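Local coordinates for extracellular solute-binding protein family 1 (Alicyclobacillus acidocaldarius subsp. acidocaldarius, PDB 4OVJ) that probably captures a solute outside the cell and hands it to a membrane transporter, as extracellular solute-binding proteins of family 1 do, at residues D165-V170 against K176-D181; K253-L258 against M271-A276. One frame throughout, in Å; residues are numbered along the deposited sequence.

Interaction 1: D165-V170 against K176-D181; sequences DILEKV and KWAEND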
ATOM      1  N   ASP A 165      16.333 -11.513  17.707  1.00 10.18           N
ATOM      2  CA  ASP A 165      17.714 -11.943  17.992  1.00 11.88           C
ATOM      3  C   ASP A 165      18.727 -11.171  17.144  1.00 10.35           C
ATOM      4  O   ASP A 165      19.780 -10.734  17.633  1.00 11.34           O
ATOM      5  CB  ASP A 165      17.854 -13.439  17.738  1.00 15.09           C
ATOM      6  CG  ASP A 165      18.975 -14.060  18.534  1.00 24.57           C
ATOM      7  OD1 ASP A 165      18.841 -14.152  19.775  1.00 37.34           O
ATOM      8  OD2 ASP A 165      19.988 -14.457  17.921  1.00 36.89           O
ATOM      9  N   ILE A 166      18.405 -10.995  15.871  1.00  9.29           N
ATOM     10  CA  ILE A 166      19.259 -10.228  14.967  1.00  8.89           C
ATOM     11  C   ILE A 166      19.378  -8.774  15.439  1.00  8.84           C
ATOM     12  O   ILE A 166      20.476  -8.229  15.490  1.00 10.04           O
ATOM     13  CB  ILE A 166      18.760 -10.304  13.508  1.00  9.51           C
ATOM     14  CG1 ILE A 166      18.984 -11.717  12.950  1.00 10.02           C
ATOM     15  CG2 ILE A 166      19.458  -9.261  12.660  1.00  9.95           C
ATOM     16  CD1 ILE A 166      18.089 -12.092  11.786  1.00 11.20           C
ATOM     17  N   LEU A 167      18.251  -8.167  15.801  1.00  8.28           N
ATOM     18  CA  LEU A 167      18.251  -6.795  16.290  1.00  8.35           C
ATOM     19  C   LEU A 167      19.137  -6.655  17.527  1.00  9.38           C
ATOM     20  O   LEU A 167      19.923  -5.698  17.645  1.00  9.31           O
ATOM     21  CB  LEU A 167      16.824  -6.331  16.601  1.00  8.89           C
ATOM     22  CG  LEU A 167      15.846  -6.195  15.436  1.00  8.75           C
ATOM     23  CD1 LEU A 167      14.511  -5.709  15.984  1.00  9.51           C
ATOM     24  CD2 LEU A 167      16.383  -5.228  14.395  1.00  9.11           C
ATOM     25  N   GLU A 168      19.028  -7.610  18.446  1.00  9.75           N
ATOM     26  CA  GLU A 168      19.883  -7.596  19.637  1.00 11.81           C
ATOM     27  C   GLU A 168      21.361  -7.627  19.261  1.00 12.33           C
ATOM     28  O   GLU A 168      22.159  -6.884  19.831  1.00 14.49           O
ATOM     29  CB  GLU A 168      19.520  -8.735  20.587  1.00 15.58           C
ATOM     30  CG  GLU A 168      18.179  -8.529  21.279  1.00 21.55           C
ATOM     31  CD  GLU A 168      17.728  -9.726  22.110  1.00 31.18           C
ATOM     32  OE1 GLU A 168      18.411 -10.075  23.092  1.00 36.91           O
ATOM     33  OE2 GLU A 168      16.669 -10.308  21.789  1.00 41.15           O
ATOM     34  N   LYS A 169      21.718  -8.464  18.289  0.50 12.48           N
ATOM     35  CA  LYS A 169      23.109  -8.578  17.841  0.50 13.99           C
ATOM     36  C   LYS A 169      23.613  -7.304  17.170  0.50 12.34           C
ATOM     37  O   LYS A 169      24.742  -6.870  17.412  0.50 13.36           O
ATOM     38  CB  LYS A 169      23.274  -9.775  16.906  0.50 16.56           C
ATOM     39  CG  LYS A 169      23.027 -11.118  17.574  0.50 21.35           C
ATOM     40  CD  LYS A 169      24.173 -11.535  18.489  0.50 26.08           C
ATOM     41  CE  LYS A 169      24.096 -13.019  18.819  0.50 32.36           C
ATOM     42  NZ  LYS A 169      25.256 -13.485  19.625  0.50 36.30           N
ATOM     43  N   VAL A 170      22.772  -6.689  16.346  1.00 11.24           N
ATOM     44  CA  VAL A 170      23.133  -5.428  15.692  1.00 10.92           C
ATOM     45  C   VAL A 170      23.367  -4.338  16.745  1.00 11.12           C
ATOM     46  O   VAL A 170      24.368  -3.629  16.710  1.00 11.65           O
ATOM     47  CB  VAL A 170      22.064  -4.992  14.672  1.00 10.88           C
ATOM     48  CG1 VAL A 170      22.405  -3.631  14.092  1.00 12.64           C
ATOM     49  CG2 VAL A 170      21.961  -6.017  13.550  1.00 12.44           C
ATOM     50  N   LYS A 176      23.778   1.510  18.656  1.00 15.43           N
ATOM     51  CA  LYS A 176      22.673   2.322  18.181  1.00 13.99           C
ATOM     52  C   LYS A 176      21.412   1.473  18.221  1.00 12.06           C
ATOM     53  O   LYS A 176      21.478   0.254  18.415  1.00 13.30           O
ATOM     54  CB  LYS A 176      22.938   2.786  16.751  1.00 15.70           C
ATOM     55  CG  LYS A 176      24.102   3.754  16.622  1.00 19.44           C
ATOM     56  CD  LYS A 176      24.188   4.294  15.214  1.00 23.22           C
ATOM     57  CE  LYS A 176      25.414   5.185  15.022  1.00 28.66           C
ATOM     58  NZ  LYS A 176      25.693   5.491  13.583  1.00 32.98           N
ATOM     59  N   TRP A 177      20.263   2.106  18.032  1.00 11.03           N
ATOM     60  CA  TRP A 177      19.014   1.356  17.913  1.00  9.39           C
ATOM     61  C   TRP A 177      19.068   0.569  16.625  1.00  9.37           C
ATOM     62  O   TRP A 177      19.469   1.104  15.599  1.00  9.44           O
ATOM     63  CB  TRP A 177      17.804   2.272  17.952  1.00  9.48           C
ATOM     64  CG  TRP A 177      17.705   3.016  19.241  1.00  9.62           C
ATOM     65  CD1 TRP A 177      17.738   2.481  20.490  1.00 10.31           C
ATOM     66  CD2 TRP A 177      17.544   4.433  19.415  1.00 10.14           C
ATOM     67  NE1 TRP A 177      17.620   3.470  21.438  1.00 11.48           N
ATOM     68  CE2 TRP A 177      17.509   4.678  20.806  1.00 11.23           C
ATOM     69  CE3 TRP A 177      17.434   5.514  18.539  1.00 11.29           C
ATOM     70  CZ2 TRP A 177      17.365   5.963  21.337  1.00 13.22           C
ATOM     71  CZ3 TRP A 177      17.295   6.798  19.071  1.00 12.21           C
ATOM     72  CH2 TRP A 177      17.264   7.005  20.449  1.00 13.01           C
ATOM     73  N   ALA A 178      18.688  -0.706  16.684  1.00  8.33           N
ATOM     74  CA  ALA A 178      18.757  -1.559  15.506  1.00  8.88           C
ATOM     75  C   ALA A 178      17.564  -1.331  14.571  1.00  8.93           C
ATOM     76  O   ALA A 178      17.687  -1.511  13.367  1.00  8.94           O
ATOM     77  CB  ALA A 178      18.849  -3.027  15.897  1.00  9.08           C
ATOM     78  N   GLU A 179      16.422  -0.957  15.144  1.00  8.17           N
ATOM     79  CA  GLU A 179      15.229  -0.606  14.372  1.00  7.79           C
ATOM     80  C   GLU A 179      14.429   0.428  15.130  1.00  7.11           C
ATOM     81  O   GLU A 179      14.551   0.540  16.336  1.00  7.41           O
ATOM     82  CB  GLU A 179      14.353  -1.852  14.143  1.00  8.83           C
ATOM     83  CG  GLU A 179      13.167  -1.646  13.191  1.00 10.40           C
ATOM     84  CD  GLU A 179      12.246  -2.858  13.099  1.00 11.94           C
ATOM     85  OE1 GLU A 179      12.709  -3.969  13.365  1.00 13.13           O
ATOM     86  OE2 GLU A 179      11.056  -2.710  12.734  1.00 13.55           O
ATOM     87  N   ASN A 180      13.601   1.168  14.408  1.00  6.93           N
ATOM     88  CA  ASN A 180      12.584   2.013  15.019  1.00  6.76           C
ATOM     89  C   ASN A 180      11.566   1.143  15.746  1.00  7.37           C
ATOM     90  O   ASN A 180      11.430  -0.050  15.463  1.00  8.10           O
ATOM     91  CB  ASN A 180      11.859   2.816  13.951  1.00  7.10           C
ATOM     92  CG  ASN A 180      12.705   3.907  13.324  1.00  7.99           C
ATOM     93  OD1 ASN A 180      13.928   4.017  13.520  1.00  9.15           O
ATOM     94  ND2 ASN A 180      12.045   4.718  12.524  1.00  9.24           N
ATOM     95  N   ASP A 181      10.825   1.743  16.669  1.00  7.84           N
ATOM     96  CA  ASP A 181       9.718   1.054  17.312  1.00  8.33           C
ATOM     97  C   ASP A 181       8.536   1.225  16.364  1.00  9.96           C
ATOM     98  O   ASP A 181       7.852   2.246  16.386  1.00 12.27           O
ATOM     99  CB  ASP A 181       9.455   1.654  18.694  1.00  8.41           C
ATOM    100  CG  ASP A 181       8.376   0.920  19.463  1.00  9.82           C
ATOM    101  OD1 ASP A 181       7.603   0.157  18.819  1.00 10.73           O
ATOM    102  OD2 ASP A 181       8.296   1.117  20.710  1.00 10.29           O
TER

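Interaction 2: K253-L258 against M271-A276; sequences KSDAEL and MTRSLA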
ATOM      1  N   LYS A 253      20.461   7.376  14.024  0.50 10.81           N
ATOM      2  CA  LYS A 253      20.385   6.825  15.368  0.50 10.65           C
ATOM      3  C   LYS A 253      19.778   5.425  15.370  0.50 10.37           C
ATOM      4  O   LYS A 253      19.928   4.685  16.341  0.50 11.61           O
ATOM      5  CB  LYS A 253      19.563   7.763  16.255  0.50 11.32           C
ATOM      6  CG  LYS A 253      20.195   9.140  16.425  0.50 13.35           C
ATOM      7  CD  LYS A 253      19.403  10.009  17.389  0.50 16.46           C
ATOM      8  CE  LYS A 253      19.973  11.420  17.446  0.50 19.81           C
ATOM      9  NZ  LYS A 253      21.402  11.404  17.860  0.50 23.16           N
ATOM     10  N   SER A 254      19.088   5.076  14.285  1.00  9.78           N
ATOM     11  CA  SER A 254      18.473   3.757  14.123  1.00 10.17           C
ATOM     12  C   SER A 254      18.933   3.178  12.793  1.00  9.91           C
ATOM     13  O   SER A 254      19.168   3.927  11.835  1.00 10.10           O
ATOM     14  CB  SER A 254      16.964   3.874  14.113  1.00 12.21           C
ATOM     15  OG  SER A 254      16.363   2.638  13.756  1.00 14.42           O
ATOM     16  N   ASP A 255      19.020   1.858  12.719  1.00  9.90           N
ATOM     17  CA  ASP A 255      19.555   1.193  11.538  1.00  9.16           C
ATOM     18  C   ASP A 255      18.530   0.470  10.678  1.00  8.74           C
ATOM     19  O   ASP A 255      18.901  -0.148   9.687  1.00  9.31           O
ATOM     20  CB  ASP A 255      20.718   0.269  11.950  1.00 10.97           C
ATOM     21  CG  ASP A 255      21.962   1.067  12.372  1.00 13.92           C
ATOM     22  OD1 ASP A 255      22.049   2.261  12.009  1.00 18.44           O
ATOM     23  OD2 ASP A 255      22.850   0.522  13.056  1.00 19.06           O
ATOM     24  N   ALA A 256      17.246   0.579  11.010  1.00  8.17           N
ATOM     25  CA  ALA A 256      16.189  -0.077  10.223  1.00  7.60           C
ATOM     26  C   ALA A 256      14.828   0.468  10.562  1.00  7.68           C
ATOM     27  O   ALA A 256      14.614   1.000  11.645  1.00  7.24           O
ATOM     28  CB  ALA A 256      16.179  -1.592  10.450  1.00  8.34           C
ATOM     29  N   GLU A 257      13.896   0.248   9.648  1.00  7.81           N
ATOM     30  CA  GLU A 257      12.522   0.649   9.831  1.00  8.89           C
ATOM     31  C   GLU A 257      11.617  -0.272   9.007  1.00  8.28           C
ATOM     32  O   GLU A 257      11.915  -0.560   7.843  1.00  8.56           O
ATOM     33  CB  GLU A 257      12.420   2.102   9.368  1.00 13.05           C
ATOM     34  CG  GLU A 257      11.101   2.752   9.583  1.00 16.09           C
ATOM     35  CD  GLU A 257      11.173   4.263   9.397  1.00 16.37           C
ATOM     36  OE1 GLU A 257      12.229   4.842   8.965  1.00 16.09           O
ATOM     37  OE2 GLU A 257      10.157   4.868   9.719  1.00 20.49           O
ATOM     38  N   LEU A 258      10.554  -0.761   9.640  1.00  7.97           N
ATOM     39  CA  LEU A 258       9.499  -1.529   8.998  1.00  9.02           C
ATOM     40  C   LEU A 258       8.461  -0.517   8.555  1.00  9.64           C
ATOM     41  O   LEU A 258       7.810   0.112   9.396  1.00 11.57           O
ATOM     42  CB  LEU A 258       8.873  -2.511   9.996  1.00 10.54           C
ATOM     43  CG  LEU A 258       7.554  -3.163   9.563  1.00 14.82           C
ATOM     44  CD1 LEU A 258       7.788  -4.005   8.331  1.00 16.19           C
ATOM     45  CD2 LEU A 258       6.964  -3.984  10.701  1.00 18.28           C
HETATM   46  N   MSE A 271      20.609  10.025   3.149  1.00 13.62           N
HETATM   47  CA  MSE A 271      21.783   9.436   3.790  1.00 13.39           C
HETATM   48  C   MSE A 271      22.654   8.720   2.815  1.00 13.21           C
HETATM   49  O   MSE A 271      22.174   8.165   1.843  1.00 14.62           O
HETATM   50  CB  MSE A 271      21.357   8.478   4.904  1.00 14.68           C
HETATM   51  CG  MSE A 271      20.560   7.264   4.400  1.00 14.42           C
HETATM   52 SE   MSE A 271      19.527   6.398   5.841  0.70 15.11          SE
HETATM   53  CE  MSE A 271      18.104   7.730   6.120  1.00 15.51           C
ATOM     54  N   THR A 272      23.960   8.712   3.069  1.00 13.14           N
ATOM     55  CA  THR A 272      24.884   8.063   2.149  1.00 13.56           C
ATOM     56  C   THR A 272      25.013   6.555   2.381  1.00 13.35           C
ATOM     57  O   THR A 272      25.432   5.831   1.485  1.00 14.64           O
ATOM     58  CB  THR A 272      26.276   8.707   2.190  1.00 16.54           C
ATOM     59  OG1 THR A 272      26.623   8.976   3.540  1.00 18.13           O
ATOM     60  CG2 THR A 272      26.266  10.008   1.409  1.00 22.88           C
ATOM     61  N   ARG A 273      24.669   6.078   3.568  1.00 11.39           N
ATOM     62  CA  ARG A 273      24.729   4.650   3.844  1.00 11.91           C
ATOM     63  C   ARG A 273      23.734   3.904   2.982  1.00 12.10           C
ATOM     64  O   ARG A 273      22.604   4.346   2.786  1.00 11.94           O
ATOM     65  CB  ARG A 273      24.473   4.362   5.320  1.00 12.52           C
ATOM     66  CG  ARG A 273      23.121   4.826   5.843  1.00 13.78           C
ATOM     67  CD  ARG A 273      23.119   4.600   7.321  1.00 16.13           C
ATOM     68  NE  ARG A 273      21.954   5.159   7.982  1.00 17.75           N
ATOM     69  CZ  ARG A 273      21.428   4.684   9.105  1.00 15.42           C
ATOM     70  NH1 ARG A 273      21.929   3.611   9.683  1.00 16.03           N
ATOM     71  NH2 ARG A 273      20.398   5.298   9.662  1.00 15.95           N
ATOM     72  N   SER A 274      24.183   2.782   2.443  1.00 12.62           N
ATOM     73  CA  SER A 274      23.368   2.001   1.526  1.00 13.15           C
ATOM     74  C   SER A 274      22.267   1.259   2.257  1.00 11.82           C
ATOM     75  O   SER A 274      22.514   0.549   3.235  1.00 11.67           O
ATOM     76  CB  SER A 274      24.243   1.007   0.782  1.00 17.66           C
ATOM     77  OG  SER A 274      25.221   1.703   0.045  1.00 25.12           O
ATOM     78  N   LEU A 275      21.048   1.424   1.754  1.00 10.95           N
ATOM     79  CA  LEU A 275      19.884   0.744   2.304  1.00 10.19           C
ATOM     80  C   LEU A 275      19.469  -0.436   1.437  1.00 10.23           C
ATOM     81  O   LEU A 275      19.609  -0.414   0.210  1.00 13.88           O
ATOM     82  CB  LEU A 275      18.721   1.714   2.409  1.00 11.16           C
ATOM     83  CG  LEU A 275      18.978   2.971   3.226  1.00 12.45           C
ATOM     84  CD1 LEU A 275      17.698   3.803   3.329  1.00 14.19           C
ATOM     85  CD2 LEU A 275      19.522   2.639   4.611  1.00 14.54           C
ATOM     86  N   ALA A 276      18.995  -1.475   2.096  1.00  8.25           N
ATOM     87  CA  ALA A 276      18.486  -2.663   1.428  1.00  8.93           C
ATOM     88  C   ALA A 276      17.110  -2.985   1.997  1.00  8.59           C
ATOM     89  O   ALA A 276      16.684  -2.410   3.000  1.00  7.98           O
ATOM     90  CB  ALA A 276      19.434  -3.832   1.611  1.00 10.62           C
TER

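Interaction 1: D165-V170 against K176-D181
Leu167 and Val170, one helical turn apart on the inner face of helix 160-174, close on the methyl group of Ala178, and the contact of helix and loop is chiefly apolar. Ala178 CB lies 3.6 Å from Leu167 CD2 and 4.0 Å from Val170 CB, so the methyl sits against both side chains at once. Its shortest approach is to the backbone: Ala178 CB stands 3.4 Å from Leu167 O, a van der Waals touch on the helix itself. The 5.3 Å between the CA atoms of Leu167 and Ala178 marks the closest backbone approach; Val170 turns CG1 anti to its own N (chi1 175°), which leaves that methyl 4.0 Å from Ala178 CB.

The second kind of contact is aliphatic against polar. Leu167 forks over Glu179, with CD2 3.9 Å from Glu179 CB and CD1 3.6 Å from Glu179 OE1. That oxygen is not left to the methyl alone, since it accepts a hydrogen bond from Trp163 NE1 one turn earlier on the same helix. Phe148, Leu224 and Val229 also pack on Leu167.

All four touching residues are buried, and the segments are separated by just five residues. After helix 160-174 the chain turns back and passes obliquely across one side of it, so that the following loop packs on that helix, in one lobe of the periplasmic-binding-protein-like fold.

Interaction 2: K253-L258 against M271-A276
Arg273 reaches Ser254 and Asp255 by a bent start and a straight run: chi1 of 60° puts CG between its backbone N and carbonyl carbon, after which the chain stays extended from CG to NE. Asp255 answers with CG anti to its own carbonyl carbon (chi1 -71°), which swings the carboxylate round to the guanidinium.

Two neighbouring acceptors then meet the edge of that group. Arg273 NH2 donates to Ser254 O at 2.8 Å, with an N-H...O angle of 166° and the oxygen lying nearly in the guanidinium plane. Arg273 NH1 forms a salt bridge to Asp255 OD1 at 2.7 Å. This second bond is less straight, and NH1 approaches the anti side of OD1 from outside the carboxylate plane. Consistent with that oblique approach, the two flat groups are steeply turned against each other, so the pair is a single-oxygen bridge and lacks the two-oxygen, coplanar form.

Both terminal nitrogens have further partners: NH1 makes a salt bridge to Asp144 OD2, and NH2 donates to Met249 O. Four acceptors thus fix the rotation of the guanidinium, and two nearby carboxylates would favour its positive charge. With an alanine in place of Arg273, Asp255 and Asp144 would probably lose the counter-charge they share, and Ser254 O this donor.

Gln268, at the end of helix 263-269, holds Arg273 O through NE2 and Leu275 N through OE1. The arginine therefore spans from the approach to strand 275-278 to the approach to strand 256-260, both paired antiparallel with strand 128-144, whose last residue is Asp144; helix 145-149 packs against Asp255 through Ala147 and Phe148.

How the interactions relate
Interaction 1 closes before interaction 2 opens along the chain, yet their centres are about 12 Å apart and they meet directly. Segment 176-181 runs beside segment 253-258, with probable backbone hydrogen bonds from Asn180 N to Ala256 O (2.9 Å) and from Asp255 N to Trp177 O (3.0 Å). Asn180 OD1 and Ser254 OG add a side-chain hydrogen bond. The loop after helix 160-174 thus lies between that helix and strand 256-260, while Arg273 joins the residues just before this strand to those just before strand 275-278. Helix 145-149 touches both contacts through Phe148. Together they connect a peripheral helix to the sheet within one region of the solute-binding protein.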